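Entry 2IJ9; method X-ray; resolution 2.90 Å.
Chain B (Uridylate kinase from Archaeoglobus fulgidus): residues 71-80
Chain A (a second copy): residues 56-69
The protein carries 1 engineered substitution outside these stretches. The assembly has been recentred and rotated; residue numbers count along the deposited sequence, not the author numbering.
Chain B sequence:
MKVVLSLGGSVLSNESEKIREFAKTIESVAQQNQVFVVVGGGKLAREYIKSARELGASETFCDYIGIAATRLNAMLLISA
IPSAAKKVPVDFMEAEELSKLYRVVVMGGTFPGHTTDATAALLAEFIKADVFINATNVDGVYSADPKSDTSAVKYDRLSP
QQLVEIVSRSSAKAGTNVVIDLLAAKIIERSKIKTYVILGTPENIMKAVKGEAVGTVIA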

# COMPACT_ATOMS: atom_id res chain seq x y z
N ARG B 71 -7.79 3.77 -14.69
CA ARG B 71 -8.98 4.62 -14.60
C ARG B 71 -9.25 5.03 -13.15
O ARG B 71 -9.65 6.15 -12.88
CB ARG B 71 -10.21 3.91 -15.17
CG ARG B 71 -10.05 3.34 -16.56
CD ARG B 71 -10.58 4.27 -17.60
NE ARG B 71 -10.37 3.73 -18.94
CZ ARG B 71 -11.15 2.82 -19.51
NH1 ARG B 71 -12.19 2.35 -18.84
NH2 ARG B 71 -10.88 2.39 -20.73
N LEU B 72 -9.02 4.09 -12.23
CA LEU B 72 -9.20 4.32 -10.81
C LEU B 72 -8.20 5.34 -10.26
O LEU B 72 -8.57 6.28 -9.56
CB LEU B 72 -9.07 3.00 -10.04
CG LEU B 72 -9.52 3.01 -8.59
CD1 LEU B 72 -10.70 3.95 -8.31
CD2 LEU B 72 -9.87 1.60 -8.21
N ASN B 73 -6.92 5.16 -10.58
CA ASN B 73 -5.93 6.16 -10.28
C ASN B 73 -6.34 7.51 -10.82
O ASN B 73 -6.22 8.53 -10.15
CB ASN B 73 -4.59 5.74 -10.87
CG ASN B 73 -4.04 4.53 -10.20
OD1 ASN B 73 -3.45 3.66 -10.84
ND2 ASN B 73 -4.23 4.45 -8.89
N ALA B 74 -6.86 7.49 -12.04
CA ALA B 74 -7.24 8.72 -12.71
C ALA B 74 -8.35 9.43 -11.94
O ALA B 74 -8.30 10.66 -11.76
CB ALA B 74 -7.68 8.42 -14.09
N MET B 75 -9.32 8.65 -11.46
CA MET B 75 -10.40 9.19 -10.66
C MET B 75 -9.83 9.87 -9.43
O MET B 75 -10.21 10.97 -9.08
CB MET B 75 -11.36 8.09 -10.24
CG MET B 75 -12.16 7.45 -11.37
SD MET B 75 -13.43 6.33 -10.74
CE MET B 75 -14.67 7.58 -10.39
N LEU B 76 -8.86 9.21 -8.82
CA LEU B 76 -8.26 9.71 -7.61
C LEU B 76 -7.67 11.08 -7.88
O LEU B 76 -7.94 12.03 -7.15
CB LEU B 76 -7.17 8.74 -7.13
CG LEU B 76 -6.84 8.82 -5.64
CD1 LEU B 76 -8.06 8.55 -4.77
CD2 LEU B 76 -5.69 7.88 -5.31
N LEU B 77 -6.90 11.18 -8.95
CA LEU B 77 -6.29 12.45 -9.33
C LEU B 77 -7.34 13.55 -9.58
O LEU B 77 -7.14 14.70 -9.21
CB LEU B 77 -5.40 12.25 -10.55
CG LEU B 77 -4.76 13.50 -11.15
CD1 LEU B 77 -4.01 14.37 -10.10
CD2 LEU B 77 -3.82 13.07 -12.26
N ILE B 78 -8.46 13.19 -10.19
CA ILE B 78 -9.53 14.13 -10.53
C ILE B 78 -10.17 14.76 -9.29
O ILE B 78 -10.55 15.93 -9.31
CB ILE B 78 -10.60 13.44 -11.41
CG1 ILE B 78 -10.04 13.22 -12.81
CG2 ILE B 78 -11.87 14.27 -11.51
CD1 ILE B 78 -10.81 12.22 -13.62
N SER B 79 -10.28 13.97 -8.22
CA SER B 79 -10.82 14.47 -6.95
C SER B 79 -10.01 15.70 -6.62
O SER B 79 -10.54 16.76 -6.30
CB SER B 79 -10.64 13.45 -5.83
OG SER B 79 -10.91 12.12 -6.26
N ALA B 80 -8.70 15.54 -6.77
CA ALA B 80 -7.76 16.56 -6.39
C ALA B 80 -7.80 17.83 -7.24
O ALA B 80 -7.56 18.91 -6.72
CB ALA B 80 -6.35 15.99 -6.34
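Chain A (56-69) GASETFCDYIGIAA

Chain B is helical throughout 71-80, as the i to i+4 bonds from B:Met75 N to B:Arg71 O (2.9 Å) through B:Ser79 N to B:Met75 O (3.1 Å) attest. Chain A enters as a loop at A:Gly56, whose phi/psi of 88/43 closes a Schellman motif, passes through A:Ala57 in extended conformation (-78/149), and turns helical from A:Glu59 to A:Ala69. A:Ser58 caps that helix: its OG accepts from A:Phe61 N at 3.2 Å, with an N-H...acceptor angle of 151°. The two helices run nearly antiparallel, with a signed crossing angle of -165° and axes 10.2 Å apart at closest approach, so rising numbers in chain B meet falling numbers in chain A.

B:Leu72 lies opposite the later part of the chain A helix. Its CD1 is 3.9 Å from A:Ile65 CG2 and 4.2 Å from A:Ala68 CB, while its CD2 is 4.2 Å from A:Ala69 CB. One turn on, B:Met75 points toward chain A and loses 92 Å² to it, the largest share of any residue here. Its CE reaches A:Ile65 CG1 (3.6 Å) and A:Tyr64 CB (3.7 Å) and lies over one face of the A:Phe61 ring, 4.0 Å from CZ; its SD is 4.0 Å from A:Ala68 CB. B:Leu76 directs its CB away, yet its N is 4.1 Å from A:Ile65 CD1. The A:Ile65 side chain is thus a knob among B:Leu72, B:Met75, B:Leu76 and B:Ser79.

B:Ile78 CG2 approaches A:Phe61 CZ obliquely at 3.7 Å. B:Ser79 OG sits at the edge of that ring, 3.9 Å from A:Phe61 CE2, and B:Ser79 CB meets A:Ala57 CB at 4.0 Å, where the CA atoms come within 4.8 Å. No hydrogen bond crosses between the stretches; the 479 Å² buried reflects mainly apolar packing.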

# COMPACT_ATOMS: atom_id res chain seq x y z
N GLY A 56 -10.84 16.18 -1.45
CA GLY A 56 -12.01 17.06 -1.58
C GLY A 56 -13.01 16.67 -2.66
O GLY A 56 -13.50 17.52 -3.39
N ALA A 57 -13.30 15.37 -2.74
CA ALA A 57 -14.30 14.84 -3.67
C ALA A 57 -15.69 15.08 -3.13
O ALA A 57 -15.92 15.07 -1.92
CB ALA A 57 -14.10 13.35 -3.87
N SER A 58 -16.63 15.26 -4.05
CA SER A 58 -18.04 15.22 -3.72
C SER A 58 -18.37 13.80 -3.33
O SER A 58 -17.68 12.87 -3.75
CB SER A 58 -18.88 15.65 -4.91
OG SER A 58 -18.67 14.78 -6.02
N GLU A 59 -19.41 13.64 -2.54
CA GLU A 59 -19.81 12.33 -2.04
C GLU A 59 -20.27 11.42 -3.18
O GLU A 59 -20.03 10.21 -3.17
CB GLU A 59 -20.91 12.45 -0.99
CG GLU A 59 -20.98 11.27 -0.04
CD GLU A 59 -22.36 11.09 0.59
OE1 GLU A 59 -22.92 12.09 1.09
OE2 GLU A 59 -22.87 9.95 0.58
N THR A 60 -20.92 12.04 -4.16
CA THR A 60 -21.32 11.39 -5.40
C THR A 60 -20.12 10.83 -6.15
O THR A 60 -20.15 9.68 -6.61
CB THR A 60 -22.02 12.39 -6.32
OG1 THR A 60 -22.78 13.31 -5.52
CG2 THR A 60 -22.93 11.66 -7.31
N PHE A 61 -19.06 11.63 -6.27
CA PHE A 61 -17.88 11.18 -6.99
C PHE A 61 -17.17 10.06 -6.25
O PHE A 61 -16.67 9.11 -6.88
CB PHE A 61 -16.91 12.33 -7.22
CG PHE A 61 -15.92 12.06 -8.30
CD1 PHE A 61 -16.33 11.96 -9.62
CD2 PHE A 61 -14.57 11.90 -8.00
CE1 PHE A 61 -15.42 11.71 -10.63
CE2 PHE A 61 -13.64 11.65 -9.02
CZ PHE A 61 -14.07 11.55 -10.33
N CYS A 62 -17.15 10.17 -4.92
CA CYS A 62 -16.66 9.11 -4.05
C CYS A 62 -17.41 7.85 -4.39
O CYS A 62 -16.81 6.79 -4.60
CB CYS A 62 -16.87 9.44 -2.57
SG CYS A 62 -15.60 10.49 -1.88
N ASP A 63 -18.74 7.99 -4.47
CA ASP A 63 -19.63 6.89 -4.80
C ASP A 63 -19.16 6.15 -6.05
O ASP A 63 -19.07 4.92 -6.03
CB ASP A 63 -21.06 7.38 -4.97
CG ASP A 63 -21.86 7.30 -3.69
OD1 ASP A 63 -21.60 6.39 -2.87
OD2 ASP A 63 -22.76 8.15 -3.51
N TYR A 64 -18.84 6.90 -7.11
CA TYR A 64 -18.32 6.33 -8.36
C TYR A 64 -17.02 5.55 -8.16
O TYR A 64 -16.91 4.38 -8.56
CB TYR A 64 -18.20 7.40 -9.43
CG TYR A 64 -19.56 7.84 -9.95
CD1 TYR A 64 -20.40 6.93 -10.59
CD2 TYR A 64 -20.01 9.15 -9.78
CE1 TYR A 64 -21.65 7.31 -11.05
CE2 TYR A 64 -21.25 9.54 -10.24
CZ TYR A 64 -22.07 8.61 -10.87
OH TYR A 64 -23.31 8.99 -11.34
N ILE A 65 -16.05 6.20 -7.51
CA ILE A 65 -14.79 5.58 -7.15
C ILE A 65 -15.03 4.24 -6.47
O ILE A 65 -14.34 3.24 -6.76
CB ILE A 65 -13.97 6.49 -6.21
CG1 ILE A 65 -13.54 7.74 -6.98
CG2 ILE A 65 -12.78 5.74 -5.60
CD1 ILE A 65 -12.19 8.29 -6.60
N GLY A 66 -16.01 4.22 -5.58
CA GLY A 66 -16.31 3.02 -4.83
C GLY A 66 -16.79 1.91 -5.75
O GLY A 66 -16.34 0.76 -5.66
N ILE A 67 -17.69 2.28 -6.66
CA ILE A 67 -18.26 1.29 -7.56
C ILE A 67 -17.14 0.73 -8.41
O ILE A 67 -17.01 -0.48 -8.53
CB ILE A 67 -19.37 1.86 -8.49
CG1 ILE A 67 -20.36 2.77 -7.74
CG2 ILE A 67 -20.12 0.71 -9.15
CD1 ILE A 67 -21.38 2.03 -6.85
N ALA A 68 -16.32 1.64 -8.95
CA ALA A 68 -15.16 1.29 -9.75
C ALA A 68 -14.38 0.20 -9.05
O ALA A 68 -14.12 -0.89 -9.61
CB ALA A 68 -14.27 2.50 -9.96
N ALA A 69 -14.05 0.49 -7.80
CA ALA A 69 -13.25 -0.40 -7.00
C ALA A 69 -13.91 -1.76 -6.85
O ALA A 69 -13.25 -2.80 -6.90
CB ALA A 69 -12.95 0.25 -5.63